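Local coordinates for DUF4442 domain-containing protein (Pseudomonas aeruginosa, PDB 1YOC) that is of unknown function but has a hotdog fold and may, like PaaI-type thioesterases, act on acyl thioesters, at residues B[44-49]-B[71-76]; B[76-81]-B[122-127]; B[65-70]-B[91-96]. All coordinates share one frame; numbering follows the deposited sequence.

Interaction 1 (B[44-49]-B[71-76]); sequences AEVTFP and ELAAGT
Leu-72 opens the contact by pushing its CD2 methyl against CG1 of Val-46, the two side chains crossing at a slant. This is the core of a hotdog fold: helix 63-81 is the sausage and the curved antiparallel sheet is the bun, with strand 43-48 as one of the strands lying under the helix. The short axes of 44-48 and 71-76 run nearly opposite ways, at 156°, and come within 7.7 Å of each other. With CG anti to the backbone N (chi1 176°), Leu-72 carries CD2 out to the valine; its other neighbours include Met-7 of helix 2-13, so it bridges strand and N-terminal helix.

Ala-73 follows and loses more surface to the strand than any other residue of 71-76. Its CB sits 4.1 Å from Val-46 CG1, the same methyl that lies 4.1 Å from Leu-72 CD2, so one valine branch meets two consecutive helix residues. The rotation of Val-46 explains this: CG1 is anti to the carbonyl carbon (chi1 -54°). The methyl of Ala-73 also meets Ala-44, CB to CB at 4.2 Å, and the backbones approach to 5.4 Å between Ala-44 CA and Ala-73 CA. Such closeness is possible because both partners end at CB.

Ala-74 points away from the strand, and Gly-75 N makes the usual helical hydrogen bond to Glu-71 O. Thr-76 points toward the strand again but stops short of it, packing on helix 2-13 and on Phe-36 and Leu-39 of strand 35-40. Its buried hydroxyl folds back on the helix: Leu-72 O accepts both Thr-76 N and, at 2.9 Å, Thr-76 OG1. Ala-44 CB, meanwhile, rests 3.5 Å from Ala-73 O.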
# COMPACT_ATOMS: atom_id res chain seq x y z
N ALA B 44 -16.36 -9.60 2.22
CA ALA B 44 -15.20 -9.90 3.05
C ALA B 44 -15.05 -8.79 4.06
O ALA B 44 -15.29 -7.59 3.77
CB ALA B 44 -13.92 -10.03 2.21
N GLU B 45 -14.67 -9.18 5.27
CA GLU B 45 -14.45 -8.21 6.32
C GLU B 45 -13.23 -8.64 7.10
O GLU B 45 -13.15 -9.78 7.58
CB GLU B 45 -15.69 -8.11 7.23
CG GLU B 45 -15.56 -7.07 8.34
CD GLU B 45 -16.83 -7.03 9.22
OE1 GLU B 45 -17.92 -7.43 8.74
OE2 GLU B 45 -16.75 -6.58 10.38
N VAL B 46 -12.27 -7.73 7.20
CA VAL B 46 -11.01 -8.02 7.90
C VAL B 46 -10.74 -6.97 8.97
O VAL B 46 -11.23 -5.81 8.90
CB VAL B 46 -9.76 -8.02 6.92
CG1 VAL B 46 -9.98 -8.96 5.73
CG2 VAL B 46 -9.50 -6.66 6.44
N THR B 47 -9.96 -7.35 9.96
CA THR B 47 -9.60 -6.39 11.00
C THR B 47 -8.09 -6.49 11.20
O THR B 47 -7.51 -7.50 10.85
CB THR B 47 -10.25 -6.74 12.37
OG1 THR B 47 -9.86 -8.07 12.76
CG2 THR B 47 -11.78 -6.69 12.30
N PHE B 48 -7.44 -5.42 11.67
CA PHE B 48 -6.04 -5.57 12.05
C PHE B 48 -5.81 -4.59 13.22
O PHE B 48 -6.45 -3.52 13.30
CB PHE B 48 -5.04 -5.39 10.88
CG PHE B 48 -4.89 -3.97 10.37
CD1 PHE B 48 -3.92 -3.14 10.89
CD2 PHE B 48 -5.66 -3.53 9.27
CE1 PHE B 48 -3.68 -1.84 10.33
CE2 PHE B 48 -5.46 -2.26 8.69
CZ PHE B 48 -4.47 -1.42 9.21
N PRO B 49 -4.92 -4.94 14.14
CA PRO B 49 -4.70 -4.04 15.28
C PRO B 49 -3.75 -2.87 15.11
O PRO B 49 -2.76 -2.93 14.38
CB PRO B 49 -4.19 -4.99 16.37
CG PRO B 49 -3.29 -5.92 15.55
CD PRO B 49 -4.15 -6.19 14.27
N GLU B 71 -6.44 -4.58 0.13
CA GLU B 71 -6.01 -5.57 -0.85
C GLU B 71 -6.39 -6.98 -0.36
O GLU B 71 -6.80 -7.84 -1.16
CB GLU B 71 -4.50 -5.48 -0.99
CG GLU B 71 -3.93 -6.54 -1.87
CD GLU B 71 -3.88 -6.12 -3.31
OE1 GLU B 71 -4.74 -5.30 -3.76
OE2 GLU B 71 -2.97 -6.67 -3.99
N LEU B 72 -6.22 -7.23 0.93
CA LEU B 72 -6.52 -8.56 1.48
C LEU B 72 -8.02 -8.85 1.36
O LEU B 72 -8.42 -9.93 0.94
CB LEU B 72 -6.08 -8.63 2.94
CG LEU B 72 -6.44 -9.96 3.65
CD1 LEU B 72 -5.72 -11.16 3.04
CD2 LEU B 72 -6.03 -9.78 5.14
N ALA B 73 -8.84 -7.88 1.72
CA ALA B 73 -10.29 -8.09 1.64
C ALA B 73 -10.77 -8.22 0.20
O ALA B 73 -11.52 -9.15 -0.14
CB ALA B 73 -11.03 -6.95 2.33
N ALA B 74 -10.32 -7.30 -0.67
CA ALA B 74 -10.81 -7.31 -2.04
C ALA B 74 -10.34 -8.50 -2.81
O ALA B 74 -11.13 -9.11 -3.54
CB ALA B 74 -10.38 -6.04 -2.77
N GLY B 75 -9.06 -8.83 -2.65
CA GLY B 75 -8.51 -9.93 -3.39
C GLY B 75 -9.08 -11.26 -2.95
O GLY B 75 -9.42 -12.10 -3.79
N THR B 76 -9.19 -11.47 -1.63
CA THR B 76 -9.73 -12.73 -1.15
C THR B 76 -11.22 -12.85 -1.56
O THR B 76 -11.68 -13.91 -2.02
CB THR B 76 -9.58 -12.85 0.36
OG1 THR B 76 -8.18 -12.76 0.69
CG2 THR B 76 -10.03 -14.26 0.83

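Interaction 2 (B[76-81]-B[122-127]); sequences TMTDAS and LVVPVV
Val-124 reaches the helix with both of its methyls, one for Met-77 and one for Thr-78. The nearest CA atoms, those of Thr-78 and Val-124, are 8.2 Å apart, and the side chains fill the interval. Val-124 holds CG1 anti to its own N (chi1 -178°), which turns that branch to Met-77 and leaves CG2 for the threonine.

Met-77 stretches out from the helix through two extended torsions and then bends at its thioether (chi3 66°), which swings CE back toward the valine. Met-77 and Val-124 lie alongside one another, pointing opposite ways. In the model Met-77 CE lies 3.3 Å from Val-124 CG1, tighter than ordinary methyl packing, and that exact spacing is doubtful. Met-77 also packs on Ala-109 of strand 105-110, next to 120-130 in the sheet.

The pair marks where the C-terminal end of the central hotdog helix lies over strand 120-130, on the concave side of the sheet. Trp-116, from the loop leading into that strand, packs against Met-77, Thr-78 and Ser-81 as well as Leu-122, and so covers this end of the contact.

Thr-78 meets Val-124 at a slant, Thr-78 OG1 placed 3.8 Å from Val-124 CG2. This is van der Waals contact; the polar need of the buried hydroxyl is met within the helix, by a hydrogen bond to Ala-74 O. Met-142 of strand 133-146 touches Thr-78 too. One turn on, Ser-81 OG donates to Met-77 O at 2.6 Å, coming in 35° out of the carbonyl plane, and also bonds to Gly-42 N.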
# COMPACT_ATOMS: atom_id res chain seq x y z
N THR B 76 -9.19 -11.47 -1.63
CA THR B 76 -9.73 -12.73 -1.15
C THR B 76 -11.22 -12.85 -1.56
O THR B 76 -11.68 -13.91 -2.02
CB THR B 76 -9.58 -12.85 0.36
OG1 THR B 76 -8.18 -12.76 0.69
CG2 THR B 76 -10.03 -14.26 0.83
N MET B 77 -11.98 -11.77 -1.43
CA MET B 77 -13.39 -11.85 -1.88
C MET B 77 -13.46 -12.20 -3.39
O MET B 77 -14.30 -12.99 -3.81
CB MET B 77 -14.12 -10.52 -1.66
CG MET B 77 -15.56 -10.55 -2.19
SD MET B 77 -16.53 -9.12 -1.69
CE MET B 77 -15.63 -7.84 -2.62
N THR B 78 -12.62 -11.58 -4.22
CA THR B 78 -12.63 -11.86 -5.66
C THR B 78 -12.35 -13.34 -5.92
O THR B 78 -13.08 -13.99 -6.70
CB THR B 78 -11.59 -10.99 -6.37
OG1 THR B 78 -11.96 -9.61 -6.21
CG2 THR B 78 -11.49 -11.35 -7.89
N ASP B 79 -11.34 -13.87 -5.24
CA ASP B 79 -10.97 -15.29 -5.35
C ASP B 79 -12.14 -16.20 -4.95
O ASP B 79 -12.35 -17.27 -5.55
CB ASP B 79 -9.77 -15.59 -4.45
CG ASP B 79 -9.12 -16.94 -4.76
OD1 ASP B 79 -8.57 -17.06 -5.89
OD2 ASP B 79 -9.19 -17.86 -3.90
N ALA B 80 -12.87 -15.80 -3.92
CA ALA B 80 -14.02 -16.59 -3.44
C ALA B 80 -15.29 -16.43 -4.28
O ALA B 80 -16.18 -17.29 -4.23
CB ALA B 80 -14.36 -16.17 -1.97
N SER B 81 -15.35 -15.38 -5.09
CA SER B 81 -16.57 -15.07 -5.83
C SER B 81 -16.66 -15.38 -7.31
O SER B 81 -17.77 -15.67 -7.81
CB SER B 81 -16.93 -13.60 -5.61
OG SER B 81 -16.87 -13.26 -4.24
N LEU B 122 -13.55 -5.68 -13.00
CA LEU B 122 -14.57 -5.59 -11.94
C LEU B 122 -13.93 -4.65 -10.92
O LEU B 122 -12.75 -4.83 -10.56
CB LEU B 122 -14.82 -6.96 -11.28
CG LEU B 122 -15.17 -8.14 -12.20
CD1 LEU B 122 -15.57 -9.39 -11.33
CD2 LEU B 122 -16.30 -7.74 -13.13
N VAL B 123 -14.68 -3.66 -10.46
CA VAL B 123 -14.16 -2.68 -9.51
C VAL B 123 -14.70 -3.01 -8.12
O VAL B 123 -15.88 -2.86 -7.83
CB VAL B 123 -14.54 -1.23 -9.95
CG1 VAL B 123 -13.87 -0.20 -9.04
CG2 VAL B 123 -14.14 -1.03 -11.43
N VAL B 124 -13.80 -3.47 -7.25
CA VAL B 124 -14.19 -3.86 -5.90
C VAL B 124 -14.02 -2.71 -4.89
O VAL B 124 -12.93 -2.15 -4.72
CB VAL B 124 -13.34 -5.03 -5.44
CG1 VAL B 124 -13.77 -5.46 -4.05
CG2 VAL B 124 -13.43 -6.16 -6.48
N PRO B 125 -15.10 -2.36 -4.18
CA PRO B 125 -15.02 -1.28 -3.19
C PRO B 125 -14.63 -1.77 -1.80
O PRO B 125 -14.97 -2.89 -1.39
CB PRO B 125 -16.46 -0.71 -3.18
CG PRO B 125 -17.28 -1.99 -3.30
CD PRO B 125 -16.49 -2.82 -4.38
N VAL B 126 -13.93 -0.92 -1.08
CA VAL B 126 -13.55 -1.23 0.29
C VAL B 126 -13.64 0.06 1.12
O VAL B 126 -13.25 1.14 0.66
CB VAL B 126 -12.06 -1.71 0.41
CG1 VAL B 126 -11.75 -2.04 1.87
CG2 VAL B 126 -11.82 -2.99 -0.46
N VAL B 127 -14.19 -0.05 2.32
CA VAL B 127 -14.20 1.10 3.22
C VAL B 127 -13.55 0.62 4.53
O VAL B 127 -13.83 -0.49 5.00
CB VAL B 127 -15.62 1.62 3.48
CG1 VAL B 127 -15.58 2.81 4.44
CG2 VAL B 127 -16.23 2.10 2.14

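Interaction 3 (B[65-70]-B[91-96]); sequences ALCNAA and RGMTVE
A single buried sulfur bridges this contact: Cys-67 SG lies 4.0 Å from Met-93 CE and equally 4.0 Å from Val-95 CG1. The helix belongs to the hotdog core, and strand 86-97 is the edge strand of this chain's sheet, but not of the dimer. Residues 92-96 pair antiparallel with a strand of the second subunit, which joins the two subunits' sheets into one, and Thr-94 OG1 is hydrogen-bonded there to Thr-94 OG1 of that subunit.

Met-93 and Val-95, two apart on the strand, both point at the helix. With SG anti to the carbonyl carbon (chi1 -71°), Cys-67 presents its thiol to the pair, and all its contacts here are apolar. The nearest CA atoms, those of Cys-67 and Val-95, stand 7.8 Å apart. Met-93 of the second subunit also packs on Cys-67, and Val-95 of that subunit on Met-93, so this patch of core is shared by both chains.

Met-93 runs out extended from the strand and then bends at chi3 (69°), setting Met-93 CE 4.1 Å from Cys-67 CB.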
# COMPACT_ATOMS: atom_id res chain seq x y z
N ALA B 65 -0.72 0.66 5.34
CA ALA B 65 -1.20 -0.52 6.11
C ALA B 65 -2.73 -0.66 5.82
O ALA B 65 -3.27 -1.78 5.72
CB ALA B 65 -0.96 -0.29 7.62
N LEU B 66 -3.41 0.47 5.67
CA LEU B 66 -4.84 0.46 5.35
C LEU B 66 -4.99 -0.12 3.94
O LEU B 66 -5.94 -0.88 3.66
CB LEU B 66 -5.42 1.90 5.41
CG LEU B 66 -5.27 2.61 6.77
CD1 LEU B 66 -5.62 4.10 6.61
CD2 LEU B 66 -6.14 1.94 7.81
N CYS B 67 -4.11 0.26 3.02
CA CYS B 67 -4.20 -0.28 1.65
C CYS B 67 -4.00 -1.78 1.71
O CYS B 67 -4.65 -2.52 0.95
CB CYS B 67 -3.12 0.31 0.73
SG CYS B 67 -3.36 2.04 0.30
N ASN B 68 -3.07 -2.24 2.56
CA ASN B 68 -2.83 -3.68 2.66
C ASN B 68 -4.09 -4.44 3.10
O ASN B 68 -4.40 -5.54 2.58
CB ASN B 68 -1.68 -3.93 3.64
CG ASN B 68 -0.80 -5.14 3.23
OD1 ASN B 68 0.11 -5.51 3.98
ND2 ASN B 68 -1.05 -5.73 2.06
N ALA B 69 -4.83 -3.88 4.06
CA ALA B 69 -6.05 -4.52 4.53
C ALA B 69 -7.06 -4.57 3.37
O ALA B 69 -7.80 -5.55 3.19
CB ALA B 69 -6.67 -3.70 5.72
N ALA B 70 -7.11 -3.49 2.59
CA ALA B 70 -8.06 -3.40 1.47
C ALA B 70 -7.73 -4.44 0.42
O ALA B 70 -8.62 -5.13 -0.11
CB ALA B 70 -8.02 -1.99 0.84
N ARG B 91 -5.26 -4.87 -11.27
CA ARG B 91 -4.57 -4.03 -12.27
C ARG B 91 -4.51 -2.58 -11.86
O ARG B 91 -3.73 -1.83 -12.41
CB ARG B 91 -5.27 -4.14 -13.63
CG ARG B 91 -4.98 -5.43 -14.33
CD ARG B 91 -3.51 -5.41 -14.81
NE ARG B 91 -3.18 -6.63 -15.53
CZ ARG B 91 -1.97 -7.20 -15.54
NH1 ARG B 91 -0.95 -6.66 -14.88
NH2 ARG B 91 -1.79 -8.34 -16.20
N GLY B 92 -5.34 -2.17 -10.91
CA GLY B 92 -5.26 -0.80 -10.47
C GLY B 92 -5.95 -0.62 -9.13
O GLY B 92 -6.71 -1.48 -8.68
N MET B 93 -5.67 0.50 -8.49
CA MET B 93 -6.33 0.80 -7.22
C MET B 93 -6.33 2.30 -7.01
O MET B 93 -5.35 2.98 -7.32
CB MET B 93 -5.60 0.14 -6.03
CG MET B 93 -6.16 0.64 -4.66
SD MET B 93 -5.35 -0.16 -3.24
CE MET B 93 -3.70 0.56 -3.35
N THR B 94 -7.47 2.83 -6.57
CA THR B 94 -7.54 4.25 -6.22
C THR B 94 -8.01 4.30 -4.78
O THR B 94 -8.97 3.63 -4.40
CB THR B 94 -8.50 5.07 -7.11
OG1 THR B 94 -7.96 5.10 -8.44
CG2 THR B 94 -8.62 6.56 -6.58
N VAL B 95 -7.34 5.09 -3.96
CA VAL B 95 -7.73 5.22 -2.57
C VAL B 95 -7.85 6.73 -2.19
O VAL B 95 -7.24 7.61 -2.82
CB VAL B 95 -6.69 4.59 -1.60
CG1 VAL B 95 -6.43 3.13 -1.98
CG2 VAL B 95 -5.32 5.39 -1.66
N GLU B 96 -8.65 7.00 -1.15
CA GLU B 96 -8.77 8.36 -0.58
C GLU B 96 -8.64 8.24 0.93
O GLU B 96 -9.22 7.33 1.57
CB GLU B 96 -10.12 8.99 -0.94
CG GLU B 96 -10.12 9.45 -2.42
CD GLU B 96 -11.46 10.01 -2.82
OE1 GLU B 96 -12.36 9.24 -3.18
OE2 GLU B 96 -11.60 11.24 -2.75

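How the interactions relate
From the N terminus, strand 43-48 comes first; interaction 1 closes the first loop when the chain reaches the middle of helix 63-81. Before that point the helix has already supplied 65-70, whose partner arrives only on strand 86-97, so interaction 3 crosses interaction 1. Interaction 2 begins at Thr-76, where interaction 1 ends, and waits for strand 120-130; it follows interaction 1 in series and crosses interaction 3. Successive parts of one helix are thus tied to three strands of one sheet. The contacts abut directly: Phe-48 CE2 lies 3.5 Å from Ala-69 CB, and Ala-74 CB 3.7 Å from Val-124 CG1.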